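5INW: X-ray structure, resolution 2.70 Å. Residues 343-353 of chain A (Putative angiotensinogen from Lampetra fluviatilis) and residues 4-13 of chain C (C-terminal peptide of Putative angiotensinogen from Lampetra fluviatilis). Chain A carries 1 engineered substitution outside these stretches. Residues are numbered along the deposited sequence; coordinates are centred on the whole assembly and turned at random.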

# COMPACT_ATOMS: atom_id res chain seq x y z
N HIS A 343 29.37 -10.31 4.53
CA HIS A 343 30.54 -9.54 4.21
C HIS A 343 29.99 -8.20 3.73
O HIS A 343 28.89 -8.13 3.20
CB HIS A 343 31.38 -10.22 3.11
CG HIS A 343 31.60 -11.68 3.35
ND1 HIS A 343 32.64 -12.16 4.10
CD2 HIS A 343 30.87 -12.76 2.98
CE1 HIS A 343 32.57 -13.48 4.16
NE2 HIS A 343 31.51 -13.87 3.49
N TYR A 344 30.78 -7.15 3.91
CA TYR A 344 30.42 -5.81 3.47
C TYR A 344 30.11 -5.73 1.96
O TYR A 344 30.76 -6.38 1.13
CB TYR A 344 31.55 -4.82 3.81
CG TYR A 344 31.70 -4.40 5.29
CD1 TYR A 344 31.03 -3.30 5.80
CD2 TYR A 344 32.59 -5.07 6.14
CE1 TYR A 344 31.18 -2.90 7.12
CE2 TYR A 344 32.75 -4.67 7.46
CZ TYR A 344 32.05 -3.58 7.94
OH TYR A 344 32.22 -3.19 9.25
N VAL A 345 29.15 -4.88 1.63
CA VAL A 345 28.70 -4.65 0.25
C VAL A 345 28.82 -3.17 -0.11
O VAL A 345 28.68 -2.30 0.77
CB VAL A 345 27.23 -5.07 0.09
CG1 VAL A 345 26.77 -4.88 -1.34
CG2 VAL A 345 27.06 -6.52 0.53
N GLN A 346 29.06 -2.90 -1.39
CA GLN A 346 29.12 -1.54 -1.91
C GLN A 346 27.78 -1.15 -2.50
O GLN A 346 27.42 -1.60 -3.58
CB GLN A 346 30.18 -1.46 -3.01
CG GLN A 346 31.59 -1.70 -2.52
CD GLN A 346 32.12 -0.55 -1.70
OE1 GLN A 346 31.38 0.42 -1.42
NE2 GLN A 346 33.39 -0.62 -1.30
N LEU A 347 27.03 -0.31 -1.79
CA LEU A 347 25.67 0.02 -2.22
C LEU A 347 25.61 1.43 -2.73
O LEU A 347 26.19 2.33 -2.13
CB LEU A 347 24.67 -0.15 -1.08
CG LEU A 347 23.21 0.18 -1.41
CD1 LEU A 347 22.61 -0.75 -2.44
CD2 LEU A 347 22.36 0.17 -0.14
N SER A 348 24.87 1.61 -3.82
CA SER A 348 24.56 2.92 -4.41
C SER A 348 23.03 2.98 -4.60
O SER A 348 22.45 2.10 -5.27
CB SER A 348 25.28 3.07 -5.77
OG SER A 348 26.54 2.40 -5.79
N LEU A 349 22.36 3.96 -3.98
CA LEU A 349 20.90 4.06 -3.97
C LEU A 349 20.40 5.50 -4.09
O LEU A 349 20.77 6.33 -3.24
CB LEU A 349 20.35 3.52 -2.64
CG LEU A 349 18.84 3.40 -2.37
CD1 LEU A 349 18.24 2.39 -3.33
CD2 LEU A 349 18.56 2.97 -0.92
N PRO A 350 19.49 5.78 -5.07
CA PRO A 350 18.89 7.12 -5.20
C PRO A 350 18.17 7.62 -3.94
O PRO A 350 17.66 6.83 -3.17
CB PRO A 350 17.90 6.94 -6.34
CG PRO A 350 18.48 5.85 -7.18
CD PRO A 350 19.15 4.92 -6.22
N LYS A 351 18.19 8.94 -3.77
CA LYS A 351 17.47 9.71 -2.74
C LYS A 351 16.39 10.47 -3.54
O LYS A 351 16.69 11.15 -4.53
CB LYS A 351 18.44 10.67 -2.05
CG LYS A 351 17.87 11.74 -1.12
CD LYS A 351 19.04 12.55 -0.54
CE LYS A 351 18.70 13.95 -0.03
NZ LYS A 351 17.80 14.01 1.17
N PHE A 352 15.14 10.32 -3.13
CA PHE A 352 14.03 10.78 -3.94
C PHE A 352 12.75 10.79 -3.15
O PHE A 352 12.66 10.11 -2.14
CB PHE A 352 13.82 9.87 -5.14
CG PHE A 352 13.54 8.43 -4.78
CD1 PHE A 352 14.58 7.56 -4.53
CD2 PHE A 352 12.25 7.95 -4.68
CE1 PHE A 352 14.32 6.23 -4.18
CE2 PHE A 352 11.99 6.63 -4.33
CZ PHE A 352 13.04 5.77 -4.09
N LYS A 353 11.81 11.61 -3.61
CA LYS A 353 10.42 11.59 -3.13
C LYS A 353 9.54 11.47 -4.37
O LYS A 353 9.57 12.35 -5.23
CB LYS A 353 10.09 12.86 -2.34
CG LYS A 353 8.83 12.74 -1.50
CD LYS A 353 8.61 13.99 -0.66
CE LYS A 353 7.66 13.74 0.50
NZ LYS A 353 7.09 15.04 0.99
N PRO C 4 32.16 -6.82 -4.51
CA PRO C 4 30.79 -7.13 -4.12
C PRO C 4 29.95 -5.84 -4.08
O PRO C 4 30.04 -5.05 -3.13
CB PRO C 4 30.96 -7.76 -2.74
CG PRO C 4 32.15 -7.08 -2.18
CD PRO C 4 33.05 -6.69 -3.34
N THR C 5 29.11 -5.67 -5.11
CA THR C 5 28.59 -4.36 -5.52
C THR C 5 27.12 -4.39 -5.95
O THR C 5 26.71 -5.20 -6.79
CB THR C 5 29.45 -3.79 -6.67
OG1 THR C 5 30.78 -3.57 -6.19
CG2 THR C 5 28.90 -2.47 -7.24
N VAL C 6 26.34 -3.46 -5.38
CA VAL C 6 24.93 -3.27 -5.74
C VAL C 6 24.73 -1.82 -6.13
O VAL C 6 24.88 -0.93 -5.28
CB VAL C 6 23.99 -3.63 -4.58
CG1 VAL C 6 22.55 -3.74 -5.08
CG2 VAL C 6 24.43 -4.93 -3.92
N THR C 7 24.43 -1.58 -7.41
CA THR C 7 24.16 -0.22 -7.87
C THR C 7 22.75 -0.14 -8.42
O THR C 7 22.39 -0.76 -9.39
CB THR C 7 25.19 0.28 -8.90
OG1 THR C 7 24.98 -0.43 -10.12
CG2 THR C 7 26.63 0.06 -8.40
N VAL C 8 21.93 0.63 -7.74
CA VAL C 8 20.57 0.83 -8.13
C VAL C 8 20.66 2.07 -9.00
O VAL C 8 20.47 3.19 -8.52
CB VAL C 8 19.66 1.00 -6.89
CG1 VAL C 8 18.18 1.07 -7.29
CG2 VAL C 8 19.92 -0.15 -5.90
N ASP C 9 21.01 1.85 -10.28
CA ASP C 9 21.17 2.93 -11.28
C ASP C 9 20.13 2.81 -12.39
O ASP C 9 20.16 3.60 -13.32
CB ASP C 9 22.61 2.94 -11.86
CG ASP C 9 22.98 1.65 -12.59
OD1 ASP C 9 22.71 0.54 -12.08
OD2 ASP C 9 23.53 1.74 -13.70
N ARG C 10 19.23 1.83 -12.28
CA ARG C 10 18.22 1.47 -13.29
C ARG C 10 16.86 1.32 -12.60
O ARG C 10 16.81 1.32 -11.37
CB ARG C 10 18.56 0.11 -13.92
CG ARG C 10 20.02 -0.31 -13.91
CD ARG C 10 20.22 -1.60 -14.67
NE ARG C 10 21.40 -1.57 -15.53
CZ ARG C 10 22.66 -1.56 -15.11
NH1 ARG C 10 22.97 -1.52 -13.81
NH2 ARG C 10 23.63 -1.57 -16.02
N PRO C 11 15.76 1.16 -13.36
CA PRO C 11 14.49 0.92 -12.71
C PRO C 11 14.54 -0.31 -11.86
O PRO C 11 15.18 -1.29 -12.24
CB PRO C 11 13.56 0.71 -13.87
CG PRO C 11 14.13 1.50 -14.98
CD PRO C 11 15.55 1.82 -14.65
N PHE C 12 13.87 -0.24 -10.70
CA PHE C 12 13.86 -1.33 -9.74
C PHE C 12 12.51 -1.52 -9.06
O PHE C 12 11.74 -0.60 -8.90
CB PHE C 12 14.94 -1.11 -8.71
CG PHE C 12 14.72 0.06 -7.83
CD1 PHE C 12 14.14 -0.08 -6.59
CD2 PHE C 12 15.15 1.31 -8.22
CE1 PHE C 12 13.99 1.02 -5.75
CE2 PHE C 12 15.01 2.42 -7.38
CZ PHE C 12 14.43 2.27 -6.16
N VAL C 13 12.23 -2.76 -8.69
CA VAL C 13 11.08 -3.10 -7.87
C VAL C 13 11.42 -2.94 -6.38
O VAL C 13 12.54 -3.25 -5.92
CB VAL C 13 10.63 -4.54 -8.15
CG1 VAL C 13 9.46 -4.94 -7.26
CG2 VAL C 13 10.26 -4.67 -9.61

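Residues 345-350 of chain A and 5-7 of chain C pair as parallel β-strands, their axes 4° apart and 4.7 Å from each other at closest approach; the two stretches together bury 559 Å² of surface. At the start of chain A, His A343 plays almost no part, and the ring of Tyr A344 leads away from the partner; here it is the backbone that makes the contact, Tyr A344 O lying 3.7 Å from Pro C4 CG.

Val A345 begins the apolar packing. Its CG1 sits 3.5 Å from Val C6 CG2, and a compact, β-branched side chain suits an extended, buried position of this kind.

Gln A346 supplies the first pair of hydrogen bonds. Its N donates to Pro C4 O (2.9 Å), and its O accepts from Val C6 N (2.8 Å, nearly linear at 171°). One residue of chain A thus bonds to two residues of chain C that flank its bridge partner, Thr C5, which is the signature of parallel pairing. Proline lacks an N-H, but this hydrogen bond needs just its carbonyl. The Gln A346 side chain shares a face of the sheet with Thr C5, Ser A348 and Thr C7; its polar end leads away from chain C, fitting an exposed site.

Leu A347 turns to the other face, alongside Val C6. Its CD1 reaches to 3.8 Å from Val C6 CB, while its CA makes a CA-H...O contact with Val C6 O at 3.3 Å. Both residues are buried, and neither side chain brings a polar group that would need a partner there.

Ser A348 repeats the backbone pattern: its N donates to Val C6 O (2.9 Å) and its O accepts from Val C8 N (2.9 Å). Its small side chain lies beside Thr C7, with Ser A348 OG 3.5 Å from Thr C7 CG2, a contact rather than a hydrogen bond.

Val C8 points toward chain A and is packed by successive residues. Leu A349 CD1 lies 4.0 Å from Val C8 CG2, and Pro A350 CD lies 4.0 Å from Val C8 CB and 3.2 Å from Val C8 O. With no N-H to offer, Pro A350 cannot continue the hydrogen-bond ladder, so that carbonyl meets a ring carbon.

Lys A351 is out of reach, but Phe A352 points back toward chain C, where its CZ approaches Phe C12 CZ at 4.3 Å, near the plane of the Phe C12 ring. These large apolar rings are both buried.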